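Local coordinates for 336aa long hypothetical dTDP-glucose 4,6-dehydratase (PDB 2HUN), which binds NAD in a Rossmann fold and probably acts as a dTDP-glucose 4,6-dehydratase, a lyase of the extended short-chain dehydrogenase/reductase type, at residues T249-V254 and E266-V271. Sequence-based numbering, arbitrary orientation.
Sequences TNLEVV and ELIELV
Val254, in the first turn and a half of helix 250-260, faces Ile268 of strand 268-271, with their CA atoms 8.1 Å apart. The contact is entirely apolar and small, burying about 133 Å² in all. Ile268 is its centre and points at the helix. Its CG1 lies anti to the carbonyl carbon (chi1 -61°), and an extended chi2 carries CD1 on to the helix surface. There CD1 meets Leu251 CD1 at 3.9 Å, and the two side chains cross at about a right angle. Leu251 does not aim at the strand from its CB. Its CG stands anti to the backbone N (chi1 176°), and the CD1 branch then makes the touch. One turn on, Val254 CG1 lies 4.0 Å from Ile268 CG1 and 4.2 Å from Ile268 CD1. These two side chains run past each other in opposite directions. The isoleucine thus rests on two helix residues three positions apart. Ile207 of the neighbouring strand 205-208 touches both Leu251 and Ile268, and Leu258, further along the helix, also touches Ile268.

The helix start is fixed by a capping box. Thr249 OG1 accepts a weak bond from Glu252 N (3.3 Å). In return, Glu252 OE1 takes Thr249 N at 2.9 Å, on the anti side of the carboxylate and 19° out of its plane.

Strand 268-271 pairs in parallel with strand 205-208, with backbone hydrogen bonds between Glu269 and both Ile205 and Ile207. The contact lies away from the NAD site. It is a helix-on-sheet packing in which helix 250-260 covers one face of a small two-stranded parallel sheet, apart from the large Rossmann sheet that carries the cofactor.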
loop_
_atom_site.group_PDB
_atom_site.type_symbol
_atom_site.label_atom_id
_atom_site.label_comp_id
_atom_site.label_asym_id
_atom_site.label_seq_id
_atom_site.Cartn_x
_atom_site.Cartn_y
_atom_site.Cartn_z
ATOM N N THR A 249 3.865 19.027 -22.163
ATOM C CA THR A 249 4.964 18.167 -22.571
ATOM C C THR A 249 6.234 18.956 -22.315
ATOM O O THR A 249 6.182 20.175 -22.141
ATOM C CB THR A 249 4.877 17.837 -24.057
ATOM O OG1 THR A 249 4.962 19.046 -24.822
ATOM C CG2 THR A 249 3.562 17.160 -24.354
ATOM N N ASN A 250 7.372 18.275 -22.283
ATOM C CA ASN A 250 8.631 18.963 -22.039
ATOM C C ASN A 250 8.888 20.072 -23.054
ATOM O O ASN A 250 9.371 21.148 -22.697
ATOM C CB ASN A 250 9.787 17.965 -22.031
ATOM C CG ASN A 250 9.693 16.983 -20.877
ATOM O OD1 ASN A 250 8.903 17.173 -19.952
ATOM N ND2 ASN A 250 10.503 15.935 -20.920
ATOM N N LEU A 251 8.561 19.824 -24.318
ATOM C CA LEU A 251 8.770 20.844 -25.336
ATOM C C LEU A 251 7.951 22.079 -24.994
ATOM O O LEU A 251 8.432 23.202 -25.124
ATOM C CB LEU A 251 8.372 20.331 -26.724
ATOM C CG LEU A 251 8.466 21.377 -27.844
ATOM C CD1 LEU A 251 9.856 22.003 -27.865
ATOM C CD2 LEU A 251 8.150 20.727 -29.183
ATOM N N GLU A 252 6.711 21.867 -24.557
ATOM C CA GLU A 252 5.834 22.974 -24.186
ATOM C C GLU A 252 6.432 23.765 -23.034
ATOM O O GLU A 252 6.427 24.999 -23.043
ATOM C CB GLU A 252 4.457 22.457 -23.764
ATOM C CG GLU A 252 3.487 22.221 -24.907
ATOM C CD GLU A 252 2.151 21.688 -24.417
ATOM O OE1 GLU A 252 2.136 20.590 -23.817
ATOM O OE2 GLU A 252 1.124 22.370 -24.630
ATOM N N VAL A 253 6.931 23.043 -22.034
ATOM C CA VAL A 253 7.537 23.670 -20.867
ATOM C C VAL A 253 8.739 24.494 -21.309
ATOM O O VAL A 253 8.858 25.668 -20.958
ATOM C CB VAL A 253 7.980 22.606 -19.833
ATOM C CG1 VAL A 253 8.739 23.263 -18.688
ATOM C CG2 VAL A 253 6.752 21.871 -19.294
ATOM N N VAL A 254 9.617 23.881 -22.096
ATOM C CA VAL A 254 10.807 24.567 -22.588
ATOM C C VAL A 254 10.474 25.817 -23.403
ATOM O O VAL A 254 11.069 26.869 -23.190
ATOM C CB VAL A 254 11.680 23.614 -23.427
ATOM C CG1 VAL A 254 12.768 24.397 -24.150
ATOM C CG2 VAL A 254 12.308 22.568 -22.515
ATOM N N GLU A 266 15.955 29.196 -30.550
ATOM C CA GLU A 266 17.135 28.656 -31.238
ATOM C C GLU A 266 17.882 27.606 -30.421
ATOM O O GLU A 266 18.572 26.752 -30.975
ATOM C CB GLU A 266 18.128 29.778 -31.556
ATOM C CG GLU A 266 17.539 31.052 -32.158
ATOM C CD GLU A 266 16.962 30.849 -33.544
ATOM O OE1 GLU A 266 16.024 30.034 -33.683
ATOM O OE2 GLU A 266 17.439 31.514 -34.492
ATOM N N LEU A 267 17.752 27.694 -29.101
ATOM C CA LEU A 267 18.419 26.782 -28.178
ATOM C C LEU A 267 17.827 25.383 -28.168
ATOM O O LEU A 267 18.457 24.443 -27.679
ATOM C CB LEU A 267 18.376 27.358 -26.762
ATOM C CG LEU A 267 19.259 28.572 -26.489
ATOM C CD1 LEU A 267 18.953 29.130 -25.106
ATOM C CD2 LEU A 267 20.719 28.162 -26.599
ATOM N N ILE A 268 16.618 25.240 -28.702
ATOM C CA ILE A 268 15.975 23.931 -28.733
ATOM C C ILE A 268 16.642 23.015 -29.752
ATOM O O ILE A 268 16.710 23.331 -30.942
ATOM C CB ILE A 268 14.468 24.036 -29.069
ATOM C CG1 ILE A 268 13.747 24.859 -28.002
ATOM C CG2 ILE A 268 13.854 22.650 -29.112
ATOM C CD1 ILE A 268 12.252 24.996 -28.239
ATOM N N GLU A 269 17.135 21.879 -29.270
ATOM C CA GLU A 269 17.805 20.899 -30.113
ATOM C C GLU A 269 17.081 19.562 -29.998
ATOM O O GLU A 269 17.303 18.790 -29.060
ATOM C CB GLU A 269 19.266 20.742 -29.680
ATOM C CG GLU A 269 20.046 19.694 -30.462
ATOM C CD GLU A 269 20.776 20.260 -31.667
ATOM O OE1 GLU A 269 20.909 21.499 -31.764
ATOM O OE2 GLU A 269 21.231 19.461 -32.512
ATOM N N LEU A 270 16.212 19.302 -30.967
ATOM C CA LEU A 270 15.529 18.018 -30.881
ATOM C C LEU A 270 16.427 16.880 -31.382
ATOM O O LEU A 270 16.886 16.866 -32.516
ATOM C CB LEU A 270 14.266 18.093 -31.744
ATOM C CG LEU A 270 13.667 19.506 -31.821
ATOM C CD1 LEU A 270 12.550 19.616 -32.863
ATOM C CD2 LEU A 270 13.054 19.966 -30.493
ATOM N N VAL A 271 16.699 15.923 -30.468
ATOM C CA VAL A 271 17.518 14.765 -30.822
ATOM C C VAL A 271 16.668 13.500 -30.982
ATOM O O VAL A 271 15.444 13.534 -30.981
ATOM C CB VAL A 271 18.552 14.552 -29.715
ATOM C CG1 VAL A 271 19.572 15.688 -29.725
ATOM C CG2 VAL A 271 17.865 14.508 -28.362
#